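PDB 4FFK: superoxide dismutase from Acidilobus saccharovorans, which catalyses the dismutation of superoxide to dioxygen and hydrogen peroxide at a mononuclear iron centre. Local coordinates for residues 42-47 against 94-99; 49-54 against 90-95; 175-180 against 197-202. All coordinates share one frame; numbering follows the deposited sequence.

Interaction 1. Residues 42-47 against 94-99. With FE (Fe (III) ion), chain B.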
loop_
_atom_site.group_PDB
_atom_site.type_symbol
_atom_site.label_atom_id
_atom_site.label_comp_id
_atom_site.label_asym_id
_atom_site.label_seq_id
_atom_site.Cartn_x
_atom_site.Cartn_y
_atom_site.Cartn_z
ATOM N N TYR A 42 -20.878 6.333 16.651
ATOM C CA TYR A 42 -20.481 6.184 15.238
ATOM C C TYR A 42 -19.371 5.162 15.118
ATOM O O TYR A 42 -19.426 4.287 14.289
ATOM C CB TYR A 42 -20.052 7.495 14.580
ATOM C CG TYR A 42 -21.236 8.325 14.247
ATOM C CD1 TYR A 42 -21.919 8.143 13.067
ATOM C CD2 TYR A 42 -21.753 9.244 15.203
ATOM C CE1 TYR A 42 -23.019 8.863 12.775
ATOM C CE2 TYR A 42 -22.921 9.964 14.923
ATOM C CZ TYR A 42 -23.522 9.779 13.694
ATOM O OH TYR A 42 -24.642 10.494 13.335
ATOM N N HIS A 43 -18.357 5.318 15.961
ATOM C CA HIS A 43 -17.146 4.569 15.823
ATOM C C HIS A 43 -17.379 3.104 16.101
ATOM O O HIS A 43 -16.978 2.250 15.313
ATOM C CB HIS A 43 -16.095 5.128 16.751
ATOM C CG HIS A 43 -14.709 4.728 16.354
ATOM N ND1 HIS A 43 -13.584 5.239 16.971
ATOM C CD2 HIS A 43 -14.270 3.843 15.425
ATOM C CE1 HIS A 43 -12.500 4.707 16.415
ATOM N NE2 HIS A 43 -12.892 3.883 15.456
ATOM N N HIS A 44 -18.134 2.805 17.176
ATOM C CA HIS A 44 -18.324 1.452 17.498
ATOM C C HIS A 44 -19.441 0.815 16.708
ATOM O O HIS A 44 -19.262 -0.269 16.185
ATOM C CB HIS A 44 -18.560 1.247 19.014
ATOM C CG HIS A 44 -18.829 -0.171 19.368
ATOM N ND1 HIS A 44 -20.049 -0.775 19.133
ATOM C CD2 HIS A 44 -18.037 -1.105 19.923
ATOM C CE1 HIS A 44 -19.981 -2.029 19.523
ATOM N NE2 HIS A 44 -18.769 -2.259 19.993
ATOM N N ASP A 45 -20.580 1.481 16.626
ATOM C CA ASP A 45 -21.786 0.817 16.181
ATOM C C ASP A 45 -21.895 0.963 14.697
ATOM O O ASP A 45 -22.718 0.293 14.080
ATOM C CB ASP A 45 -23.063 1.502 16.720
ATOM C CG ASP A 45 -23.197 1.466 18.204
ATOM O OD1 ASP A 45 -24.004 2.312 18.750
ATOM O OD2 ASP A 45 -22.569 0.626 18.826
ATOM N N LYS A 46 -21.092 1.858 14.098
ATOM C CA LYS A 46 -21.149 1.979 12.650
ATOM C C LYS A 46 -19.840 1.584 11.996
ATOM O O LYS A 46 -19.814 0.638 11.232
ATOM C CB LYS A 46 -21.581 3.359 12.227
ATOM C CG LYS A 46 -22.971 3.661 12.795
ATOM C CD LYS A 46 -23.403 4.927 12.224
ATOM C CE LYS A 46 -24.860 4.781 11.864
ATOM N NZ LYS A 46 -25.626 5.523 12.846
ATOM N N HIS A 47 -18.752 2.248 12.358
ATOM C CA HIS A 47 -17.478 1.899 11.671
ATOM C C HIS A 47 -17.043 0.525 12.049
ATOM O O HIS A 47 -16.808 -0.281 11.177
ATOM C CB HIS A 47 -16.357 2.897 12.044
ATOM C CG HIS A 47 -16.588 4.234 11.495
ATOM N ND1 HIS A 47 -16.448 4.507 10.147
ATOM C CD2 HIS A 47 -17.008 5.375 12.079
ATOM C CE1 HIS A 47 -16.761 5.777 9.932
ATOM N NE2 HIS A 47 -17.100 6.320 11.087
ATOM N N LEU A 94 -9.425 -4.355 20.059
ATOM C CA LEU A 94 -8.295 -3.972 20.920
ATOM C C LEU A 94 -8.451 -2.554 21.408
ATOM O O LEU A 94 -8.385 -2.262 22.638
ATOM C CB LEU A 94 -6.993 -4.098 20.133
ATOM C CG LEU A 94 -5.700 -3.774 20.861
ATOM C CD1 LEU A 94 -5.600 -4.641 22.115
ATOM C CD2 LEU A 94 -4.528 -4.060 19.918
ATOM N N TYR A 95 -8.631 -1.648 20.469
ATOM C CA TYR A 95 -8.796 -0.247 20.798
ATOM C C TYR A 95 -9.801 -0.018 21.946
ATOM O O TYR A 95 -9.471 0.679 22.886
ATOM C CB TYR A 95 -9.300 0.444 19.568
ATOM C CG TYR A 95 -9.539 1.904 19.670
ATOM C CD1 TYR A 95 -10.790 2.424 19.384
ATOM C CD2 TYR A 95 -8.466 2.793 19.904
ATOM C CE1 TYR A 95 -11.014 3.750 19.403
ATOM C CE2 TYR A 95 -8.682 4.139 19.876
ATOM C CZ TYR A 95 -9.968 4.602 19.678
ATOM O OH TYR A 95 -10.197 5.922 19.665
ATOM N N TRP A 96 -11.003 -0.575 21.842
ATOM C CA TRP A 96 -11.993 -0.354 22.938
ATOM C C TRP A 96 -11.519 -0.902 24.245
ATOM O O TRP A 96 -11.770 -0.275 25.293
ATOM C CB TRP A 96 -13.322 -1.004 22.625
ATOM C CG TRP A 96 -13.825 -0.750 21.265
ATOM C CD1 TRP A 96 -14.187 -1.691 20.350
ATOM C CD2 TRP A 96 -14.082 0.511 20.676
ATOM N NE1 TRP A 96 -14.686 -1.096 19.243
ATOM C CE2 TRP A 96 -14.607 0.256 19.379
ATOM C CE3 TRP A 96 -13.895 1.834 21.080
ATOM C CZ2 TRP A 96 -14.948 1.279 18.502
ATOM C CZ3 TRP A 96 -14.258 2.855 20.207
ATOM C CH2 TRP A 96 -14.768 2.555 18.929
ATOM N N LEU A 97 -10.904 -2.078 24.200
ATOM C CA LEU A 97 -10.445 -2.801 25.403
ATOM C C LEU A 97 -9.324 -2.041 26.086
ATOM O O LEU A 97 -9.154 -2.079 27.338
ATOM C CB LEU A 97 -10.008 -4.219 25.053
ATOM C CG LEU A 97 -11.151 -5.172 24.664
ATOM C CD1 LEU A 97 -10.524 -6.457 24.098
ATOM C CD2 LEU A 97 -12.100 -5.496 25.914
ATOM N N ASN A 98 -8.574 -1.310 25.292
ATOM C CA ASN A 98 -7.448 -0.580 25.778
ATOM C C ASN A 98 -7.824 0.720 26.506
ATOM O O ASN A 98 -6.957 1.411 26.965
ATOM C CB ASN A 98 -6.581 -0.134 24.598
ATOM C CG ASN A 98 -5.772 -1.258 23.970
ATOM O OD1 ASN A 98 -5.392 -1.147 22.795
ATOM N ND2 ASN A 98 -5.448 -2.309 24.740
ATOM N N MET A 99 -9.088 1.080 26.483
ATOM C CA MET A 99 -9.554 2.275 27.127
ATOM C C MET A 99 -10.461 1.948 28.335
ATOM O O MET A 99 -11.021 0.832 28.473
ATOM C CB MET A 99 -10.255 3.165 26.146
ATOM C CG MET A 99 -9.242 3.699 25.107
ATOM S SD MET A 99 -9.982 4.822 23.993
ATOM C CE MET A 99 -11.209 3.809 23.095
HETATM FE FE FE B . -11.696 3.337 13.807
HETATM O O HOH W 1 -12.782 6.941 18.842
HETATM O O HOH W 2 -10.352 2.887 12.324
#

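Interaction 2. Residues 49-54 against 90-95. With FE (Fe (III) ion), chain B.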
loop_
_atom_site.group_PDB
_atom_site.type_symbol
_atom_site.label_atom_id
_atom_site.label_comp_id
_atom_site.label_asym_id
_atom_site.label_seq_id
_atom_site.Cartn_x
_atom_site.Cartn_y
_atom_site.Cartn_z
ATOM N N LEU A 49 -18.706 -1.979 13.355
ATOM C CA LEU A 49 -19.707 -2.868 12.761
ATOM C C LEU A 49 -19.424 -3.113 11.245
ATOM O O LEU A 49 -19.439 -4.247 10.813
ATOM C CB LEU A 49 -21.116 -2.311 12.930
ATOM C CG LEU A 49 -22.158 -3.214 12.271
ATOM C CD1 LEU A 49 -22.070 -4.540 12.897
ATOM C CD2 LEU A 49 -23.542 -2.565 12.512
ATOM N N GLY A 50 -19.208 -2.050 10.477
ATOM C CA GLY A 50 -18.882 -2.118 9.038
ATOM C C GLY A 50 -17.712 -3.046 8.777
ATOM O O GLY A 50 -17.768 -3.835 7.830
ATOM N N TYR A 51 -16.626 -2.937 9.542
ATOM C CA TYR A 51 -15.509 -3.909 9.376
ATOM C C TYR A 51 -15.884 -5.349 9.687
ATOM O O TYR A 51 -15.581 -6.277 8.959
ATOM C CB TYR A 51 -14.267 -3.473 10.181
ATOM C CG TYR A 51 -13.897 -2.055 9.861
ATOM C CD1 TYR A 51 -13.715 -1.620 8.519
ATOM C CD2 TYR A 51 -13.773 -1.092 10.903
ATOM C CE1 TYR A 51 -13.422 -0.261 8.247
ATOM C CE2 TYR A 51 -13.462 0.214 10.630
ATOM C CZ TYR A 51 -13.261 0.621 9.316
ATOM O OH TYR A 51 -12.917 1.919 9.105
ATOM N N VAL A 52 -16.617 -5.561 10.769
ATOM C CA VAL A 52 -17.129 -6.883 11.044
ATOM C C VAL A 52 -17.924 -7.369 9.824
ATOM O O VAL A 52 -17.748 -8.523 9.400
ATOM C CB VAL A 52 -18.070 -6.808 12.332
ATOM C CG1 VAL A 52 -19.012 -8.093 12.429
ATOM C CG2 VAL A 52 -17.198 -6.659 13.543
ATOM N N ASN A 53 -18.807 -6.538 9.308
ATOM C CA ASN A 53 -19.703 -6.969 8.237
ATOM C C ASN A 53 -18.876 -7.212 6.974
ATOM O O ASN A 53 -19.130 -8.151 6.243
ATOM C CB ASN A 53 -20.707 -5.917 7.901
ATOM C CG ASN A 53 -21.844 -5.909 8.927
ATOM O OD1 ASN A 53 -21.916 -6.819 9.742
ATOM N ND2 ASN A 53 -22.707 -4.937 8.836
ATOM N N GLY A 54 -17.896 -6.347 6.763
ATOM C CA GLY A 54 -17.048 -6.474 5.553
ATOM C C GLY A 54 -16.265 -7.760 5.634
ATOM O O GLY A 54 -16.110 -8.411 4.582
ATOM N N ILE A 90 -10.351 -6.532 14.502
ATOM C CA ILE A 90 -9.515 -6.906 15.577
ATOM C C ILE A 90 -8.883 -5.693 16.203
ATOM O O ILE A 90 -8.739 -5.615 17.415
ATOM C CB ILE A 90 -8.429 -7.924 15.203
ATOM C CG1 ILE A 90 -7.407 -7.288 14.226
ATOM C CG2 ILE A 90 -9.044 -9.255 14.826
ATOM C CD1 ILE A 90 -6.483 -8.305 13.611
ATOM N N LEU A 91 -8.526 -4.718 15.381
ATOM C CA LEU A 91 -7.890 -3.534 15.924
ATOM C C LEU A 91 -8.888 -2.679 16.681
ATOM O O LEU A 91 -8.531 -2.063 17.700
ATOM C CB LEU A 91 -7.196 -2.730 14.824
ATOM C CG LEU A 91 -5.981 -3.505 14.309
ATOM C CD1 LEU A 91 -5.460 -2.671 13.098
ATOM C CD2 LEU A 91 -4.927 -3.626 15.422
ATOM N N HIS A 92 -10.140 -2.626 16.227
ATOM C CA HIS A 92 -11.123 -1.839 16.996
ATOM C C HIS A 92 -11.391 -2.533 18.281
ATOM O O HIS A 92 -11.490 -1.870 19.325
ATOM C CB HIS A 92 -12.405 -1.610 16.239
ATOM C CG HIS A 92 -12.259 -0.535 15.235
ATOM N ND1 HIS A 92 -11.740 -0.769 13.977
ATOM C CD2 HIS A 92 -12.487 0.793 15.319
ATOM C CE1 HIS A 92 -11.654 0.385 13.332
ATOM N NE2 HIS A 92 -12.115 1.350 14.119
ATOM N N THR A 93 -11.545 -3.845 18.205
ATOM C CA THR A 93 -11.752 -4.625 19.411
ATOM C C THR A 93 -10.683 -4.345 20.473
ATOM O O THR A 93 -11.012 -4.117 21.637
ATOM C CB THR A 93 -11.799 -6.076 19.093
ATOM O OG1 THR A 93 -12.882 -6.285 18.188
ATOM C CG2 THR A 93 -12.012 -6.860 20.385
ATOM N N LEU A 94 -9.425 -4.355 20.059
ATOM C CA LEU A 94 -8.295 -3.972 20.920
ATOM C C LEU A 94 -8.451 -2.554 21.408
ATOM O O LEU A 94 -8.385 -2.262 22.638
ATOM C CB LEU A 94 -6.993 -4.098 20.133
ATOM C CG LEU A 94 -5.700 -3.774 20.861
ATOM C CD1 LEU A 94 -5.600 -4.641 22.115
ATOM C CD2 LEU A 94 -4.528 -4.060 19.918
ATOM N N TYR A 95 -8.631 -1.648 20.469
ATOM C CA TYR A 95 -8.796 -0.247 20.798
ATOM C C TYR A 95 -9.801 -0.018 21.946
ATOM O O TYR A 95 -9.471 0.679 22.886
ATOM C CB TYR A 95 -9.300 0.444 19.568
ATOM C CG TYR A 95 -9.539 1.904 19.670
ATOM C CD1 TYR A 95 -10.790 2.424 19.384
ATOM C CD2 TYR A 95 -8.466 2.793 19.904
ATOM C CE1 TYR A 95 -11.014 3.750 19.403
ATOM C CE2 TYR A 95 -8.682 4.139 19.876
ATOM C CZ TYR A 95 -9.968 4.602 19.678
ATOM O OH TYR A 95 -10.197 5.922 19.665
HETATM FE FE FE B . -11.696 3.337 13.807
HETATM O O HOH W 2 -10.352 2.887 12.324
#

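Interaction 3. Residues 175-180 against 197-202. With FE (Fe (III) ion), chain B.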
loop_
_atom_site.group_PDB
_atom_site.type_symbol
_atom_site.label_atom_id
_atom_site.label_comp_id
_atom_site.label_asym_id
_atom_site.label_seq_id
_atom_site.Cartn_x
_atom_site.Cartn_y
_atom_site.Cartn_z
ATOM N N LEU A 175 -1.498 -2.601 22.648
ATOM C CA LEU A 175 -2.177 -1.350 22.875
ATOM C C LEU A 175 -2.225 -0.689 21.521
ATOM O O LEU A 175 -1.269 -0.759 20.784
ATOM C CB LEU A 175 -1.310 -0.491 23.809
ATOM C CG LEU A 175 -1.684 0.981 23.924
ATOM C CD1 LEU A 175 -3.101 1.145 24.547
ATOM C CD2 LEU A 175 -0.595 1.642 24.745
ATOM N N ALA A 176 -3.339 -0.083 21.188
ATOM C CA ALA A 176 -3.480 0.466 19.854
ATOM C C ALA A 176 -4.265 1.725 19.977
ATOM O O ALA A 176 -5.235 1.794 20.746
ATOM C CB ALA A 176 -4.189 -0.566 18.950
ATOM N N VAL A 177 -3.882 2.726 19.214
ATOM C CA VAL A 177 -4.702 3.921 19.121
ATOM C C VAL A 177 -5.074 4.072 17.637
ATOM O O VAL A 177 -4.226 4.010 16.776
ATOM C CB VAL A 177 -3.977 5.178 19.650
ATOM C CG1 VAL A 177 -2.609 5.376 19.001
ATOM C CG2 VAL A 177 -4.849 6.407 19.479
ATOM N N ASP A 178 -6.347 4.222 17.401
ATOM C CA ASP A 178 -6.881 4.511 16.063
ATOM C C ASP A 178 -6.687 5.947 15.714
ATOM O O ASP A 178 -7.094 6.877 16.464
ATOM C CB ASP A 178 -8.365 4.229 16.168
ATOM C CG ASP A 178 -9.073 4.213 14.865
ATOM O OD1 ASP A 178 -8.474 4.352 13.818
ATOM O OD2 ASP A 178 -10.274 3.963 14.941
ATOM N N VAL A 179 -6.073 6.183 14.556
ATOM C CA VAL A 179 -6.015 7.529 14.000
ATOM C C VAL A 179 -6.620 7.649 12.609
ATOM O O VAL A 179 -6.325 8.580 11.854
ATOM C CB VAL A 179 -4.607 8.104 14.012
ATOM C CG1 VAL A 179 -4.125 8.250 15.417
ATOM C CG2 VAL A 179 -3.598 7.135 13.242
ATOM N N PHE A 180 -7.557 6.760 12.294
ATOM C CA PHE A 180 -8.476 7.139 11.293
ATOM C C PHE A 180 -9.231 8.370 11.762
ATOM O O PHE A 180 -9.545 8.503 12.932
ATOM C CB PHE A 180 -9.533 6.087 11.132
ATOM C CG PHE A 180 -9.148 4.969 10.254
ATOM C CD1 PHE A 180 -9.904 4.766 9.086
ATOM C CD2 PHE A 180 -8.096 4.099 10.595
ATOM C CE1 PHE A 180 -9.622 3.632 8.220
ATOM C CE2 PHE A 180 -7.783 3.014 9.726
ATOM C CZ PHE A 180 -8.580 2.817 8.557
ATOM N N ASP A 197 -2.906 12.941 22.282
ATOM C CA ASP A 197 -2.425 13.472 23.588
ATOM C C ASP A 197 -3.403 13.163 24.695
ATOM O O ASP A 197 -2.992 12.706 25.767
ATOM C CB ASP A 197 -2.208 14.987 23.488
ATOM C CG ASP A 197 -0.962 15.345 22.744
ATOM O OD1 ASP A 197 -0.147 14.448 22.431
ATOM O OD2 ASP A 197 -0.764 16.553 22.479
ATOM N N SER A 198 -4.702 13.354 24.454
ATOM C CA SER A 198 -5.706 13.098 25.484
ATOM C C SER A 198 -6.008 11.626 25.651
ATOM O O SER A 198 -6.366 11.159 26.720
ATOM C CB SER A 198 -7.033 13.827 25.199
ATOM O OG SER A 198 -6.841 15.089 24.612
ATOM N N TRP A 199 -5.863 10.879 24.556
ATOM C CA TRP A 199 -6.166 9.469 24.596
ATOM C C TRP A 199 -5.350 8.756 25.660
ATOM O O TRP A 199 -5.830 7.825 26.282
ATOM C CB TRP A 199 -5.942 8.886 23.177
ATOM C CG TRP A 199 -5.872 7.379 23.146
ATOM C CD1 TRP A 199 -6.927 6.487 23.044
ATOM C CD2 TRP A 199 -4.690 6.602 23.155
ATOM N NE1 TRP A 199 -6.435 5.205 23.042
ATOM C CE2 TRP A 199 -5.072 5.248 23.090
ATOM C CE3 TRP A 199 -3.325 6.913 23.236
ATOM C CZ2 TRP A 199 -4.128 4.174 23.097
ATOM C CZ3 TRP A 199 -2.401 5.860 23.271
ATOM C CH2 TRP A 199 -2.815 4.494 23.182
ATOM N N TRP A 200 -4.148 9.252 25.935
ATOM C CA TRP A 200 -3.331 8.742 27.055
ATOM C C TRP A 200 -4.081 8.586 28.350
ATOM O O TRP A 200 -3.836 7.627 29.099
ATOM C CB TRP A 200 -2.069 9.585 27.263
ATOM C CG TRP A 200 -1.108 9.432 26.103
ATOM C CD1 TRP A 200 -1.013 10.234 25.044
ATOM C CD2 TRP A 200 -0.218 8.337 25.861
ATOM N NE1 TRP A 200 -0.065 9.772 24.166
ATOM C CE2 TRP A 200 0.409 8.580 24.629
ATOM C CE3 TRP A 200 0.054 7.147 26.531
ATOM C CZ2 TRP A 200 1.343 7.709 24.087
ATOM C CZ3 TRP A 200 1.009 6.289 26.007
ATOM C CH2 TRP A 200 1.628 6.575 24.803
ATOM N N ASP A 201 -5.021 9.493 28.591
ATOM C CA ASP A 201 -5.787 9.489 29.858
ATOM C C ASP A 201 -6.874 8.445 29.922
ATOM O O ASP A 201 -7.542 8.294 30.956
ATOM C CB ASP A 201 -6.400 10.861 30.103
ATOM C CG ASP A 201 -5.337 11.931 30.233
ATOM O OD1 ASP A 201 -4.245 11.579 30.691
ATOM O OD2 ASP A 201 -5.570 13.087 29.849
ATOM N N LEU A 202 -7.099 7.757 28.798
ATOM C CA LEU A 202 -8.104 6.718 28.755
ATOM C C LEU A 202 -7.510 5.342 28.829
ATOM O O LEU A 202 -8.234 4.353 28.958
ATOM C CB LEU A 202 -8.886 6.845 27.458
ATOM C CG LEU A 202 -9.773 8.077 27.322
ATOM C CD1 LEU A 202 -10.594 7.937 26.106
ATOM C CD2 LEU A 202 -10.698 8.133 28.571
HETATM FE FE FE B . -11.696 3.337 13.807
HETATM O O HOH W 3 -7.119 2.511 22.787
HETATM O O HOH W 2 -10.352 2.887 12.324
#

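Interaction 1. Residues 42-47 against 94-99
Trp96 meets two successive histidines of helix 37-66 with different parts of its indole. Its benzo edge is turned toward the face of the His43 imidazole in a T-shaped pair, planes at 75°, with CH2 of Trp96 3.4 Å from CG of His43. The indole face, near its pyrrole side, receives His44: CD2 of His44 lies 3.4 Å from NE1 of Trp96, the two rings inclined rather than stacked. Trp96 can serve both because its CG is anti to its own carbonyl carbon (chi1 -47°), which sends the indole across to helix 37-66. Tyr95 reaches His43 as well; its CE1 comes within 3.5 Å of CE1 of His43, and CD1 of Tyr95 also covers the indole face that His44 does not use. The imidazole of His43 is held at both nitrogens. NE2 of His43 binds the iron at 2.1 Å, while its ND1 donates to a water at 2.7 Å that also hydrogen-bonds OH of Tyr95. In the second shell that hydroxyl pairs with Tyr195, NE1 of Trp96 bonds to His48, and His44 is fixed by ND1 donating to OD2 of Asp45 (2.9 Å) and by NE2 bonding to the carbonyl of Pro22. With an alanine in place of Trp96, a gap would probably open between His43, His44 and Tyr95, and His48 would be left without the indole N-H. The contact is thus a buried aromatic cluster whose ring nitrogens and hydroxyl are each given a partner, and the water on ND1 probably helps to fix the rotation of the iron-binding ring.

Interaction 2. Residues 49-54 against 90-95
Tyr51 slides its ring partly alongside the imidazole of His92, with little overlap between the two. The planes are only 27° apart, yet the centroids stand 5.1 Å from each other, too far displaced for a full stack. One side of the phenol does the touching: CE2 of Tyr51 is 3.3 Å from CE1 of His92, and CD2 of Tyr51 lies 3.5 Å from the same carbon. Both side chains point their CG away from their own carbonyl carbon (chi1 -52° in Tyr51, -78° in His92), and in this way each ring extends from its helix into the space between helices 37-66 and 75-97. CE1 of His92 sits between the two ring nitrogens, both of which are engaged: NE2 binds the iron at 2.1 Å and ND1 is hydrogen-bonded to the carbonyl of Gly88, one turn earlier on the same helix. Metal and backbone together therefore define how the imidazole is turned, and the phenol lies against it next to the site. Trp143 from strand 142-148 meets His92 edge-to-face, while Tyr51 forms an edge-to-face pair with His163 and touches Phe180 and His182. Iron and manganese superoxide dismutases characteristically bring a tyrosine of the first long helix beside their metal, close to the substrate route. Tyr51 probably corresponds to that tyrosine, and the pairing is consistent with such an active site, with His92 supplied by the second helix of the alpha-hairpin and His43, Asp178 and His182 completing the protein ligands.

Interaction 3. Residues 175-180 against 197-202
Trp199 brings helix 192-199 against strand 172-178 through the broad surface of its indole. Asp197, two residues earlier, pairs with Lys136 in a salt bridge. In Trp199 itself, with CG anti to the backbone N (chi1 165°), the indole is carried toward the strand and crosses Val177 obliquely. Val177 lies over one face: its CB sits 3.5 Å from the centroid of the six-membered ring of Trp199, only 11° off the ring normal, a clear CH-pi contact. Over the same indole, CG2 of Val177 is 3.7 Å from CD2 of Trp199. Leu175 and Trp199 reach toward each other from opposite directions, and CD1 of Leu175 meets the benzo ring at CZ2 of Trp199, 3.5 Å away. The indole N-H is satisfied by a water in the ring plane, 2.8 Å from NE1 of Trp199, and that water donates in turn to O of Ala176 at 2.9 Å. A single water thereby links the buried tryptophan to the strand backbone. Trp200, next in sequence, faces elsewhere, packing on Trp205 and taking a cation-pi contact from Lys128. Leu202 N closes a turn on O of Trp199, and the backbone of Leu202 also pairs with Ala100. Just past Val177 the strand delivers Asp178, whose OD2 binds the iron at 1.9 Å and whose OD1 accepts from N of Phe180 in an Asx turn. This helix-on-sheet packing belongs to the C-terminal alpha/beta domain of the iron/manganese superoxide dismutases, here backing the edge strand that carries the aspartate ligand.

How the interactions relate
The touching residues are buried throughout, save for Tyr51 in interaction 2, which is partly exposed. Interactions 1 and 2 join the same two helices, 37-66 and 75-97, at successive levels and share Leu94 and Tyr95; interaction 3 joins a strand and a helix of the C-terminal domain. Aromatic rings dominate the first two, more extensively in interaction 1, whereas aliphatic groups over an indole and a bridging water characterise the third. All three converge on the iron, to which they contribute His43, His92 and Asp178 respectively. The domains also meet directly, for Tyr95 packs on Asp178 and OD1 of Asn98 probably accepts a hydrogen bond from N of Ala176.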